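Local coordinates for protein 3-methyladenine DNA glycosylase (Helicobacter pylori, PDB 1PU6) that excises 3-methyladenine from alkylated DNA as a helix-hairpin-helix glycosylase of base excision repair, at residues A20-W24 with Q197-H203; V38-T43 with K93-L97; D65-L69 with Q109-N113; N103-F108 with W122-Q126; K131-D135 with Y167-Q171. All coordinates share one frame; numbering follows the deposited sequence.

Contact 1 (A20-W24 with Q197-H203)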
# COMPACT_ATOMS: atom_id res chain seq x y z
N ALA A 20 -6.02 -14.93 -0.94
CA ALA A 20 -5.84 -13.57 -0.44
C ALA A 20 -7.17 -12.91 -0.06
O ALA A 20 -8.23 -13.28 -0.60
CB ALA A 20 -5.20 -12.74 -1.56
N PRO A 21 -7.13 -11.92 0.84
CA PRO A 21 -8.35 -11.14 1.14
C PRO A 21 -8.79 -10.22 -0.07
O PRO A 21 -8.07 -10.08 -1.02
CB PRO A 21 -7.97 -10.30 2.37
CG PRO A 21 -6.45 -10.22 2.36
CD PRO A 21 -5.96 -11.50 1.64
N ALA A 22 -10.00 -9.68 -0.01
CA ALA A 22 -10.67 -9.02 -1.14
C ALA A 22 -9.87 -7.86 -1.77
O ALA A 22 -9.96 -7.62 -2.97
CB ALA A 22 -12.01 -8.45 -0.67
N TRP A 23 -9.17 -7.11 -0.93
CA TRP A 23 -8.35 -5.98 -1.43
C TRP A 23 -6.84 -6.33 -1.40
O TRP A 23 -6.02 -5.44 -1.48
CB TRP A 23 -8.59 -4.68 -0.61
CG TRP A 23 -9.92 -3.97 -0.93
CD1 TRP A 23 -11.22 -4.43 -0.70
CD2 TRP A 23 -10.05 -2.67 -1.50
NE1 TRP A 23 -12.12 -3.48 -1.12
CE2 TRP A 23 -11.43 -2.40 -1.63
CE3 TRP A 23 -9.11 -1.70 -1.94
CZ2 TRP A 23 -11.92 -1.18 -2.17
CZ3 TRP A 23 -9.58 -0.48 -2.49
CH2 TRP A 23 -10.98 -0.23 -2.61
N TRP A 24 -6.51 -7.63 -1.26
CA TRP A 24 -5.16 -8.22 -1.22
C TRP A 24 -4.40 -7.88 0.07
O TRP A 24 -3.91 -8.79 0.78
CB TRP A 24 -4.32 -7.88 -2.46
CG TRP A 24 -2.91 -8.44 -2.38
CD1 TRP A 24 -2.53 -9.77 -2.46
CD2 TRP A 24 -1.72 -7.70 -2.20
NE1 TRP A 24 -1.17 -9.88 -2.32
CE2 TRP A 24 -0.64 -8.61 -2.19
CE3 TRP A 24 -1.43 -6.32 -2.10
CZ2 TRP A 24 0.71 -8.20 -2.05
CZ3 TRP A 24 -0.10 -5.92 -1.97
CH2 TRP A 24 0.96 -6.87 -1.97
N GLN A 197 -10.68 -0.96 -6.15
CA GLN A 197 -10.40 -2.35 -5.71
C GLN A 197 -9.69 -3.12 -6.81
O GLN A 197 -8.85 -4.00 -6.52
CB GLN A 197 -11.71 -3.03 -5.31
CG GLN A 197 -11.43 -4.37 -4.60
CD GLN A 197 -12.70 -5.10 -4.17
OE1 GLN A 197 -13.81 -4.52 -4.16
NE2 GLN A 197 -12.54 -6.35 -3.80
N LEU A 198 -10.07 -2.88 -8.08
CA LEU A 198 -9.35 -3.50 -9.18
C LEU A 198 -7.81 -3.17 -9.11
O LEU A 198 -6.98 -4.06 -9.22
CB LEU A 198 -9.97 -3.10 -10.54
CG LEU A 198 -9.39 -3.78 -11.76
CD1 LEU A 198 -10.54 -3.78 -12.92
CD2 LEU A 198 -8.16 -3.07 -12.27
N TYR A 199 -7.46 -1.89 -8.93
CA TYR A 199 -6.03 -1.54 -8.84
C TYR A 199 -5.35 -2.21 -7.60
O TYR A 199 -4.19 -2.65 -7.68
CB TYR A 199 -5.89 -0.01 -8.75
CG TYR A 199 -6.12 0.77 -10.01
CD1 TYR A 199 -6.59 2.08 -9.94
CD2 TYR A 199 -5.78 0.28 -11.26
CE1 TYR A 199 -6.79 2.86 -11.08
CE2 TYR A 199 -5.96 1.07 -12.45
CZ TYR A 199 -6.45 2.37 -12.32
OH TYR A 199 -6.64 3.19 -13.46
N ALA A 200 -6.09 -2.30 -6.49
CA ALA A 200 -5.58 -2.99 -5.27
C ALA A 200 -5.18 -4.41 -5.60
O ALA A 200 -4.06 -4.88 -5.23
CB ALA A 200 -6.65 -2.95 -4.16
N ARG A 201 -6.06 -5.10 -6.31
CA ARG A 201 -5.81 -6.52 -6.65
C ARG A 201 -4.72 -6.64 -7.73
O ARG A 201 -3.93 -7.59 -7.70
CB ARG A 201 -7.11 -7.17 -7.09
CG ARG A 201 -8.15 -7.35 -5.92
CD ARG A 201 -9.40 -8.00 -6.33
NE ARG A 201 -9.13 -9.46 -6.59
CZ ARG A 201 -9.16 -10.41 -5.66
NH1 ARG A 201 -9.50 -10.16 -4.41
NH2 ARG A 201 -8.91 -11.69 -6.02
N PHE A 202 -4.73 -5.75 -8.72
CA PHE A 202 -3.76 -5.81 -9.83
C PHE A 202 -2.31 -5.70 -9.27
O PHE A 202 -1.41 -6.55 -9.59
CB PHE A 202 -4.11 -4.68 -10.84
CG PHE A 202 -3.39 -4.75 -12.17
CD1 PHE A 202 -3.67 -3.74 -13.14
CD2 PHE A 202 -2.48 -5.74 -12.50
CE1 PHE A 202 -3.04 -3.68 -14.38
CE2 PHE A 202 -1.82 -5.74 -13.79
CZ PHE A 202 -2.12 -4.69 -14.74
N HIS A 203 -2.07 -4.73 -8.40
CA HIS A 203 -0.72 -4.61 -7.80
C HIS A 203 -0.41 -5.93 -6.99
O HIS A 203 0.73 -6.41 -7.04
CB HIS A 203 -0.62 -3.39 -6.89
CG HIS A 203 0.63 -3.35 -6.08
ND1 HIS A 203 1.90 -3.35 -6.65
CD2 HIS A 203 0.82 -3.43 -4.74
CE1 HIS A 203 2.82 -3.34 -5.69
NE2 HIS A 203 2.19 -3.40 -4.52
O HOH W 1 -10.07 -12.38 -2.50
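Two side chains from one helix close on a single carbonyl: Gln197 and Arg201 both donate to the backbone oxygen of Ala22, from opposite faces of its carbonyl plane. The amide nitrogen Gln197 NE2 sits 3.0 Å from Ala22 O, and Arg201 NH1 matches it at 3.0 Å from the same atom. Neither lies on a lone pair. The arginine N-H points slightly straighter at the oxygen (160° against 154°), and Ala22 O lies in the guanidinium plane but is tilted from the Gln197 amide plane. Water 1 extends the grip, accepting from Arg201 NH1 and donating to Ala20 O at 2.8 Å. The other guanidinium nitrogens are satisfied too, NE by the carboxylated lysine at position 205. A type I turn from Pro21 to Trp24, closed by Trp24 N on Pro21 O, presents the Ala22 carbonyl to the helix.

The same glutamine covers Trp23. Its amide stacks on one indole face, while Gln197 CG makes a CH-pi contact 3.6 Å from the centroid of the five-membered ring. The six-membered ring also meets the helix, Trp23 CE3 lying 3.5 Å from Ala200 CB. Trp24 CZ3 approaches His203 CD2 at 3.8 Å; CG lies anti to the backbone N (chi1 178°), carrying the ring toward that histidine, and NE1 donates to Glu208.

The contact thus fastens the loop between helices 4-12 and 31-39 to helix 195-203, which packs Leu198 and Phe202 on helices 4-12 and 167-179, Tyr199 on helix 167-179, and Ala200 and His203 against helix 131-141.

Contact 2 (V38-T43 with K93-L97)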
# COMPACT_ATOMS: atom_id res chain seq x y z
N VAL A 38 3.61 2.41 5.48
CA VAL A 38 4.78 3.18 5.85
C VAL A 38 5.93 2.25 6.23
O VAL A 38 7.08 2.47 5.78
CB VAL A 38 4.43 4.13 7.03
CG1 VAL A 38 5.70 4.82 7.56
CG2 VAL A 38 3.37 5.18 6.52
N LEU A 39 5.66 1.25 7.09
CA LEU A 39 6.72 0.35 7.61
C LEU A 39 7.34 -0.55 6.59
O LEU A 39 8.49 -1.01 6.81
CB LEU A 39 6.21 -0.49 8.77
CG LEU A 39 5.79 0.27 10.04
CD1 LEU A 39 5.17 -0.76 11.03
CD2 LEU A 39 7.05 0.88 10.62
N THR A 40 6.63 -0.79 5.47
CA THR A 40 7.22 -1.66 4.47
C THR A 40 8.30 -1.02 3.58
O THR A 40 8.98 -1.71 2.81
CB THR A 40 6.07 -2.35 3.65
OG1 THR A 40 6.60 -3.50 2.98
CG2 THR A 40 5.54 -1.42 2.59
N GLN A 41 8.46 0.29 3.66
CA GLN A 41 9.46 0.97 2.83
C GLN A 41 10.87 0.42 3.06
O GLN A 41 11.31 0.28 4.20
CB GLN A 41 9.36 2.50 3.06
CG GLN A 41 10.27 3.38 2.15
CD GLN A 41 9.94 4.87 2.32
OE1 GLN A 41 8.85 5.36 1.94
NE2 GLN A 41 10.88 5.61 2.91
N ASN A 42 11.57 0.06 1.96
CA ASN A 42 12.95 -0.48 2.05
C ASN A 42 13.05 -1.80 2.83
O ASN A 42 14.15 -2.19 3.24
CB ASN A 42 13.93 0.59 2.56
CG ASN A 42 14.10 1.69 1.55
OD1 ASN A 42 14.25 1.41 0.34
ND2 ASN A 42 14.06 2.95 2.00
N THR A 43 11.93 -2.48 3.02
CA THR A 43 11.98 -3.83 3.67
C THR A 43 10.96 -4.80 3.10
O THR A 43 10.35 -4.51 2.08
CB THR A 43 11.90 -3.73 5.23
OG1 THR A 43 12.19 -5.02 5.81
CG2 THR A 43 10.48 -3.45 5.67
N LYS A 93 11.68 5.23 11.07
CA LYS A 93 10.26 4.86 10.88
C LYS A 93 9.38 5.24 12.05
O LYS A 93 8.25 5.68 11.85
CB LYS A 93 10.15 3.38 10.55
CG LYS A 93 10.54 3.17 9.09
CD LYS A 93 10.55 1.70 8.78
CE LYS A 93 10.87 1.45 7.31
NZ LYS A 93 11.07 -0.06 7.04
N ALA A 94 9.90 5.13 13.28
CA ALA A 94 9.13 5.62 14.43
C ALA A 94 8.85 7.11 14.28
O ALA A 94 7.70 7.55 14.44
CB ALA A 94 9.87 5.31 15.78
N LYS A 95 9.88 7.91 13.99
CA LYS A 95 9.64 9.34 13.85
C LYS A 95 8.65 9.65 12.66
O LYS A 95 7.77 10.51 12.76
CB LYS A 95 10.97 10.08 13.62
CG LYS A 95 10.72 11.60 13.33
CD LYS A 95 11.99 12.39 13.52
CE LYS A 95 11.81 13.84 13.07
NZ LYS A 95 10.82 14.63 13.92
N ARG A 96 8.83 8.95 11.57
CA ARG A 96 7.98 9.18 10.39
C ARG A 96 6.49 8.90 10.73
O ARG A 96 5.61 9.68 10.33
CB ARG A 96 8.38 8.20 9.30
CG ARG A 96 7.77 8.49 7.99
CD ARG A 96 8.40 7.55 6.92
NE ARG A 96 9.89 7.60 6.99
CZ ARG A 96 10.69 6.62 6.58
NH1 ARG A 96 10.18 5.51 6.08
NH2 ARG A 96 12.02 6.78 6.63
N LEU A 97 6.23 7.79 11.46
CA LEU A 97 4.83 7.48 11.91
C LEU A 97 4.24 8.50 12.88
O LEU A 97 3.07 8.89 12.78
CB LEU A 97 4.77 6.09 12.57
CG LEU A 97 4.88 4.96 11.57
CD1 LEU A 97 5.00 3.63 12.36
CD2 LEU A 97 3.72 4.94 10.55
O HOH W 2 7.60 5.13 4.62
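Lys93, on helix 90-108 of the HhH-GPD fold, reaches across to the C-terminal end of helix 31-39 and the type II turn Thr40–Thr43 that follows it. Extended beyond CG, its chain runs over Leu39, with Lys93 CB 4.0 Å from Leu39 CD2, and delivers the ammonium among backbone carbonyls. NZ donates to Leu39 O at 2.8 Å, from above the carbonyl plane, and to Gln41 O at 2.9 Å, here in the carbonyl plane; Ser87 O is a third acceptor. Leu97 packs against Val38 and Leu39: Leu97 CD2 meets Val38 CG1 at 3.6 Å, and its sister methyl CD1 lies 3.8 Å from Leu39 CD2.

Arg96 touches Val38 CG1 with its aliphatic CD, and a bend at chi3 (-51°) brings NH1 round to water 2, which donates to Val38 O and, weakly, to Gln41 OE1. The Gln41 amide crosses the guanidinium with NE2 3.2 Å from Arg96 NH1; both are donors, so this is not a hydrogen bond, and the amide's own bonds go to Gly128 O and Gly130 N.

Three backbone carbonyls, that of Leu39 at the C-terminal end of a helix, would probably keep the buried lysine protonated.

Contact 3 (D65-L69 with Q109-N113)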
# COMPACT_ATOMS: atom_id res chain seq x y z
N ASP A 65 -10.23 2.94 15.16
CA ASP A 65 -9.14 3.59 14.41
C ASP A 65 -8.92 5.05 14.77
O ASP A 65 -7.81 5.57 14.55
CB ASP A 65 -9.40 3.46 12.90
CG ASP A 65 -8.85 2.15 12.35
OD1 ASP A 65 -9.10 1.86 11.15
OD2 ASP A 65 -8.17 1.35 13.07
N GLU A 66 -9.95 5.74 15.28
CA GLU A 66 -9.72 7.11 15.72
C GLU A 66 -8.81 7.13 16.95
O GLU A 66 -7.90 8.00 17.06
CB GLU A 66 -11.04 7.90 15.97
CG GLU A 66 -11.90 8.02 14.69
CD GLU A 66 -11.26 8.78 13.48
OE1 GLU A 66 -11.85 8.68 12.35
OE2 GLU A 66 -10.19 9.45 13.64
N ILE A 67 -9.00 6.16 17.86
CA ILE A 67 -8.07 6.01 18.98
C ILE A 67 -6.69 5.54 18.54
O ILE A 67 -5.66 6.04 19.07
CB ILE A 67 -8.67 5.08 20.07
CG1 ILE A 67 -9.87 5.76 20.72
CG2 ILE A 67 -7.65 4.78 21.19
CD1 ILE A 67 -10.61 4.87 21.69
N ASN A 68 -6.62 4.60 17.59
CA ASN A 68 -5.32 4.15 17.07
C ASN A 68 -4.48 5.30 16.52
O ASN A 68 -3.26 5.34 16.72
CB ASN A 68 -5.53 3.10 15.96
CG ASN A 68 -6.03 1.74 16.48
OD1 ASN A 68 -6.64 0.93 15.70
ND2 ASN A 68 -5.78 1.45 17.72
N LEU A 69 -5.12 6.23 15.79
CA LEU A 69 -4.42 7.37 15.20
C LEU A 69 -3.83 8.24 16.31
O LEU A 69 -2.65 8.68 16.26
CB LEU A 69 -5.40 8.17 14.29
CG LEU A 69 -4.91 9.52 13.75
CD1 LEU A 69 -3.63 9.37 12.89
CD2 LEU A 69 -6.05 10.21 12.95
N GLN A 109 -8.42 16.41 11.09
CA GLN A 109 -9.19 16.20 12.33
C GLN A 109 -9.45 14.74 12.69
O GLN A 109 -9.49 14.38 13.88
CB GLN A 109 -10.48 17.08 12.38
CG GLN A 109 -10.16 18.59 12.44
CD GLN A 109 -9.75 19.22 11.09
OE1 GLN A 109 -10.39 18.98 10.03
NE2 GLN A 109 -8.67 20.03 11.13
N SER A 110 -9.67 13.90 11.68
CA SER A 110 -9.99 12.48 11.96
C SER A 110 -9.48 11.61 10.84
O SER A 110 -9.26 12.09 9.73
CB SER A 110 -11.53 12.30 12.05
OG SER A 110 -12.21 12.62 10.82
N PHE A 111 -9.29 10.33 11.16
CA PHE A 111 -8.91 9.36 10.14
C PHE A 111 -10.04 9.26 9.10
O PHE A 111 -9.77 9.13 7.91
CB PHE A 111 -8.61 7.98 10.77
CG PHE A 111 -8.10 6.97 9.82
CD1 PHE A 111 -6.92 7.21 9.09
CD2 PHE A 111 -8.78 5.75 9.63
CE1 PHE A 111 -6.44 6.26 8.17
CE2 PHE A 111 -8.29 4.78 8.73
CZ PHE A 111 -7.12 5.03 8.01
N GLU A 112 -11.30 9.33 9.53
CA GLU A 112 -12.40 9.24 8.56
C GLU A 112 -12.35 10.38 7.54
O GLU A 112 -12.50 10.15 6.34
CB GLU A 112 -13.76 9.28 9.29
CG GLU A 112 -14.97 9.20 8.35
CD GLU A 112 -16.25 8.78 9.08
OE1 GLU A 112 -16.23 8.69 10.33
OE2 GLU A 112 -17.29 8.56 8.40
N ASN A 113 -12.16 11.62 8.01
CA ASN A 113 -12.08 12.73 7.08
C ASN A 113 -10.84 12.67 6.22
O ASN A 113 -10.89 13.00 5.02
CB ASN A 113 -12.16 14.07 7.83
CG ASN A 113 -12.40 15.25 6.90
OD1 ASN A 113 -13.36 15.26 6.07
ND2 ASN A 113 -11.55 16.28 7.04
O HOH W 3 -14.53 9.30 12.83
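Phe111 and Glu66 bury the most surface here, Leu69 adding less. The Glu66 carboxylate spans two successive backbone N-H groups at the start of helix 111-117: Phe111 N donates to Glu66 OE2 at 2.8 Å, and Glu112 N donates to Glu66 OE1 at 2.9 Å. Both oxygens use their syn lone pairs, so the carboxylate takes the pair of N-H groups in a fork. A bend at chi2 (-62°) turns the glutamate chain toward them. Water 3 also donates to Glu66 OE1 and links it to Glu112 OE1.

The helix has its own N-cap besides: Ser110 OG accepts from Asn113 N at 3.0 Å. With the first turn's N-H groups filled by a serine hydroxyl and a carboxylate, the positive end of the helix would be well placed to stabilise the charge on Glu66.

Phe111 lies beside Asp65, whose OD1 is 3.9 Å from Phe111 CE2 and accepts from Phe31 N. Leu69 CD2 packs 4.0 Å from Phe111 CB.

Helix 65-74 is in this way held to the N-terminus of helix 111-117, with Phe31 of helix 31-39 edge-to-face with Phe111, and with helix 90-108 supplying Ser101, Ile104 and Leu105, which pack against Leu69.

Contact 4 (N103-F108 with W122-Q126)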
# COMPACT_ATOMS: atom_id res chain seq x y z
N ASN A 103 0.22 15.10 11.99
CA ASN A 103 -0.20 16.04 10.94
C ASN A 103 -1.56 15.67 10.35
O ASN A 103 -2.32 16.53 9.90
CB ASN A 103 0.89 16.11 9.83
CG ASN A 103 2.00 17.04 10.19
OD1 ASN A 103 1.80 18.03 10.92
ND2 ASN A 103 3.17 16.77 9.70
N ILE A 104 -1.90 14.38 10.39
CA ILE A 104 -3.27 13.98 9.96
C ILE A 104 -4.29 14.63 10.90
O ILE A 104 -5.32 15.18 10.47
CB ILE A 104 -3.45 12.45 9.97
CG1 ILE A 104 -2.63 11.81 8.85
CG2 ILE A 104 -4.98 12.08 9.81
CD1 ILE A 104 -2.65 10.25 8.90
N LEU A 105 -4.03 14.55 12.19
CA LEU A 105 -4.97 15.18 13.16
C LEU A 105 -5.06 16.68 12.94
O LEU A 105 -6.18 17.28 12.95
CB LEU A 105 -4.52 14.85 14.59
CG LEU A 105 -4.70 13.36 15.00
CD1 LEU A 105 -3.86 13.00 16.24
CD2 LEU A 105 -6.20 13.04 15.22
N LYS A 106 -3.92 17.32 12.75
CA LYS A 106 -3.90 18.78 12.54
C LYS A 106 -4.67 19.25 11.31
O LYS A 106 -5.43 20.24 11.39
CB LYS A 106 -2.43 19.26 12.47
CG LYS A 106 -2.33 20.79 12.38
CD LYS A 106 -0.86 21.20 12.61
CE LYS A 106 0.06 20.79 11.47
NZ LYS A 106 -0.31 21.43 10.13
N ASP A 107 -4.50 18.53 10.19
CA ASP A 107 -5.05 19.02 8.90
C ASP A 107 -6.41 18.46 8.54
O ASP A 107 -7.18 19.08 7.73
CB ASP A 107 -4.04 18.79 7.77
CG ASP A 107 -2.81 19.69 7.92
OD1 ASP A 107 -1.82 19.43 7.20
OD2 ASP A 107 -2.76 20.69 8.75
N PHE A 108 -6.71 17.28 9.06
CA PHE A 108 -7.97 16.61 8.70
C PHE A 108 -8.91 16.29 9.86
O PHE A 108 -10.05 15.87 9.62
CB PHE A 108 -7.65 15.30 7.95
CG PHE A 108 -6.84 15.53 6.71
CD1 PHE A 108 -7.45 16.03 5.54
CD2 PHE A 108 -5.46 15.24 6.70
CE1 PHE A 108 -6.71 16.23 4.36
CE2 PHE A 108 -4.69 15.48 5.52
CZ PHE A 108 -5.32 15.97 4.34
N TRP A 122 -0.06 15.97 -0.39
CA TRP A 122 -0.03 16.13 1.06
C TRP A 122 0.84 15.01 1.71
O TRP A 122 1.70 15.26 2.58
CB TRP A 122 -1.48 16.10 1.59
CG TRP A 122 -1.52 16.48 3.07
CD1 TRP A 122 -1.77 17.74 3.60
CD2 TRP A 122 -1.33 15.60 4.20
NE1 TRP A 122 -1.65 17.70 4.98
CE2 TRP A 122 -1.47 16.39 5.38
CE3 TRP A 122 -1.09 14.21 4.33
CZ2 TRP A 122 -1.29 15.84 6.69
CZ3 TRP A 122 -0.97 13.66 5.65
CH2 TRP A 122 -1.04 14.50 6.79
N LEU A 123 0.66 13.78 1.26
CA LEU A 123 1.43 12.62 1.86
C LEU A 123 2.96 12.76 1.54
O LEU A 123 3.81 12.52 2.43
CB LEU A 123 0.91 11.31 1.31
CG LEU A 123 -0.47 10.95 1.89
CD1 LEU A 123 -1.09 9.80 1.04
CD2 LEU A 123 -0.36 10.53 3.41
N LEU A 124 3.27 13.20 0.31
CA LEU A 124 4.68 13.38 -0.07
C LEU A 124 5.36 14.50 0.72
O LEU A 124 6.61 14.51 0.86
CB LEU A 124 4.85 13.61 -1.57
CG LEU A 124 4.43 12.37 -2.37
CD1 LEU A 124 4.34 12.78 -3.87
CD2 LEU A 124 5.38 11.14 -2.19
N ASP A 125 4.57 15.45 1.24
CA ASP A 125 5.11 16.48 2.11
C ASP A 125 5.36 16.04 3.56
O ASP A 125 5.81 16.84 4.42
CB ASP A 125 4.19 17.72 2.08
CG ASP A 125 4.41 18.52 0.78
OD1 ASP A 125 3.51 19.28 0.36
OD2 ASP A 125 5.49 18.42 0.16
N GLN A 126 5.08 14.77 3.86
CA GLN A 126 5.36 14.20 5.17
C GLN A 126 6.77 13.55 5.08
O GLN A 126 6.97 12.61 4.29
CB GLN A 126 4.29 13.16 5.54
CG GLN A 126 2.83 13.71 5.41
CD GLN A 126 2.66 15.04 6.13
OE1 GLN A 126 3.01 15.15 7.31
NE2 GLN A 126 2.05 16.05 5.46
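The indole of Trp122 is sandwiched: Phe108 points a ring edge at one face and Gln126 lays its amide nitrogen over the opposite one. Phe108 CE2 comes within 3.3 Å of Trp122 CE2 in an edge-to-face pair, planes 70° apart. On the other side Gln126 NE2 lies 3.4 Å above the Trp122 ring plane, over its centre, placed there by a chain bent at chi2 (-50°) that lets the same nitrogen donate to Trp122 O.

The rim meets polar and apolar groups. Trp122 NE1 donates to Asp107 OD1 at 2.8 Å, the oxygen lying in the ring plane and offering its anti lone pair. The other oxygen, Asp107 OD2, forms a salt bridge with Lys106. Asn103 O sits near the plane, 3.4 Å from Trp122 CZ2, and Ile104 CG1 meets Trp122 CH2 at 3.7 Å. The indole is thus a knob in a hole made by Asn103, Ile104, Asp107 and Phe108, with its rotation fixed by the NE1 bond and by both covered faces.

Gln126 adds a second tie: Asn103 ND2 donates to its OE1 at 2.9 Å, in the carbonyl plane of that amide. Both ends of the glutamine amide are therefore used.

Helix 120-124 and the turn after it are the first helix and the start of the hairpin in the helix-hairpin-helix motif, here docked on helix 90-108 through Trp122 and Gln126.

Contact 5 (K131-D135 with Y167-Q171)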
# COMPACT_ATOMS: atom_id res chain seq x y z
N LYS A 131 7.05 7.68 -2.77
CA LYS A 131 5.87 7.54 -3.64
C LYS A 131 5.14 6.21 -3.47
O LYS A 131 3.91 6.18 -3.45
CB LYS A 131 6.26 7.78 -5.12
CG LYS A 131 6.44 9.22 -5.37
CD LYS A 131 6.92 9.44 -6.80
CE LYS A 131 7.07 10.95 -7.04
NZ LYS A 131 7.45 11.21 -8.39
N GLU A 132 5.89 5.11 -3.34
CA GLU A 132 5.28 3.79 -3.16
C GLU A 132 4.43 3.77 -1.90
O GLU A 132 3.29 3.28 -1.93
CB GLU A 132 6.37 2.69 -3.17
CG GLU A 132 5.76 1.28 -3.06
CD GLU A 132 6.84 0.18 -3.03
OE1 GLU A 132 6.59 -0.95 -2.51
OE2 GLU A 132 7.96 0.44 -3.53
N SER A 133 4.97 4.28 -0.79
CA SER A 133 4.23 4.33 0.49
C SER A 133 3.03 5.28 0.38
O SER A 133 1.91 4.92 0.87
CB SER A 133 5.13 4.80 1.64
OG SER A 133 6.01 3.73 2.07
N ALA A 134 3.21 6.46 -0.23
CA ALA A 134 2.06 7.41 -0.35
C ALA A 134 0.92 6.75 -1.19
O ALA A 134 -0.27 6.82 -0.83
CB ALA A 134 2.47 8.69 -1.06
N ASP A 135 1.30 6.14 -2.29
CA ASP A 135 0.24 5.51 -3.14
C ASP A 135 -0.41 4.30 -2.47
O ASP A 135 -1.63 4.05 -2.65
CB ASP A 135 0.85 5.14 -4.46
CG ASP A 135 1.10 6.36 -5.34
OD1 ASP A 135 1.89 6.26 -6.30
OD2 ASP A 135 0.60 7.49 -5.07
N TYR A 167 9.09 6.45 -11.57
CA TYR A 167 7.90 5.93 -10.85
C TYR A 167 6.59 6.40 -11.51
O TYR A 167 5.71 5.58 -11.73
CB TYR A 167 7.93 6.35 -9.33
CG TYR A 167 6.79 5.79 -8.52
CD1 TYR A 167 7.01 4.72 -7.62
CD2 TYR A 167 5.49 6.27 -8.69
CE1 TYR A 167 5.97 4.17 -6.90
CE2 TYR A 167 4.45 5.72 -8.03
CZ TYR A 167 4.68 4.69 -7.11
OH TYR A 167 3.59 4.15 -6.44
N ASP A 168 6.42 7.70 -11.76
CA ASP A 168 5.10 8.20 -12.21
C ASP A 168 4.72 7.72 -13.63
O ASP A 168 3.54 7.53 -13.97
CB ASP A 168 5.02 9.72 -12.18
CG ASP A 168 5.02 10.28 -10.74
OD1 ASP A 168 5.35 11.48 -10.54
OD2 ASP A 168 4.76 9.60 -9.75
N GLU A 169 5.73 7.55 -14.46
CA GLU A 169 5.52 7.03 -15.82
C GLU A 169 5.21 5.53 -15.83
O GLU A 169 4.36 5.10 -16.57
CB GLU A 169 6.76 7.32 -16.66
CG GLU A 169 6.89 8.85 -16.85
CD GLU A 169 8.09 9.26 -17.70
OE1 GLU A 169 8.39 10.50 -17.76
OE2 GLU A 169 8.70 8.38 -18.34
N LEU A 170 5.84 4.79 -14.92
CA LEU A 170 5.55 3.38 -14.73
C LEU A 170 4.10 3.20 -14.23
O LEU A 170 3.31 2.39 -14.72
CB LEU A 170 6.54 2.85 -13.70
CG LEU A 170 6.90 1.38 -13.63
CD1 LEU A 170 7.36 0.87 -12.27
CD2 LEU A 170 6.53 0.35 -14.69
N GLN A 171 3.74 4.01 -13.23
CA GLN A 171 2.36 4.05 -12.77
C GLN A 171 1.34 4.41 -13.91
O GLN A 171 0.26 3.81 -14.02
CB GLN A 171 2.24 5.05 -11.65
CG GLN A 171 0.85 5.25 -11.14
CD GLN A 171 0.90 6.13 -9.90
OE1 GLN A 171 1.27 7.31 -10.01
NE2 GLN A 171 0.59 5.55 -8.73
O HOH W 4 8.42 9.78 -10.90
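Lys131 lies over one face of the Tyr167 ring, its CB 3.8 Å from the centroid and almost exactly on the ring normal, a CH-pi contact. The rest of its extended chain slides along the ring toward Asp168, where NZ makes a salt bridge with OD1 at 3.0 Å, met from above the carboxylate plane. Water 4 accepts from Lys131 NZ and from Asp168 N, so the ammonium is held at the start of helix 167-179 by the side chain and, through water, by the backbone.

Helix 131-141 is the second helix of the helix-hairpin-helix motif; the axes of the segments 131-135 and 167-171 run at 45° and come no nearer than 12.0 Å, so side chains must span the gap. Asp135 does so with one oxygen. Its OD1 accepts from Tyr167 OH at 2.7 Å, on the anti side, and from Gln171 NE2 at 2.8 Å, above the carboxylate plane; NE2 also donates to Met147 O. With CG trans to the backbone nitrogen (chi1 -177°), the Tyr167 ring carries its hydroxyl across to that carboxylate, while Glu132 CB brushes CE1 at 4.0 Å. Arg120, from helix 120-124, pairs with both Asp135 OD1 and Asp168 OD2, and so probably offsets the proximity of the two like charges.

How the contacts relate
Contacts 2, 4 and 5 surround the helix-hairpin-helix motif: contact 4 holds its first helix, contact 5 its second, and Gln41 of contact 2 bonds to the hairpin and, weakly, to Ser133 of contact 5 (OE1 to OG, 3.3 Å). Leu123 and Leu124 of contact 4 pack on helix 131-141. Contacts 3 and 4, 12 Å apart between centres, are joined by Asn113 ND2 to Phe108 O. Contact 1 lies across the chain's centre from contacts 2 and 4, yet its nearest atoms are about 5 Å from those of contact 5, without touching. Beta-mercaptoethanol, probably from the crystallisation liquor, is bound about 3 Å from the Trp24 side chain and about 5 Å from that of Glu132, and may mark a pocket near contacts 1 and 5.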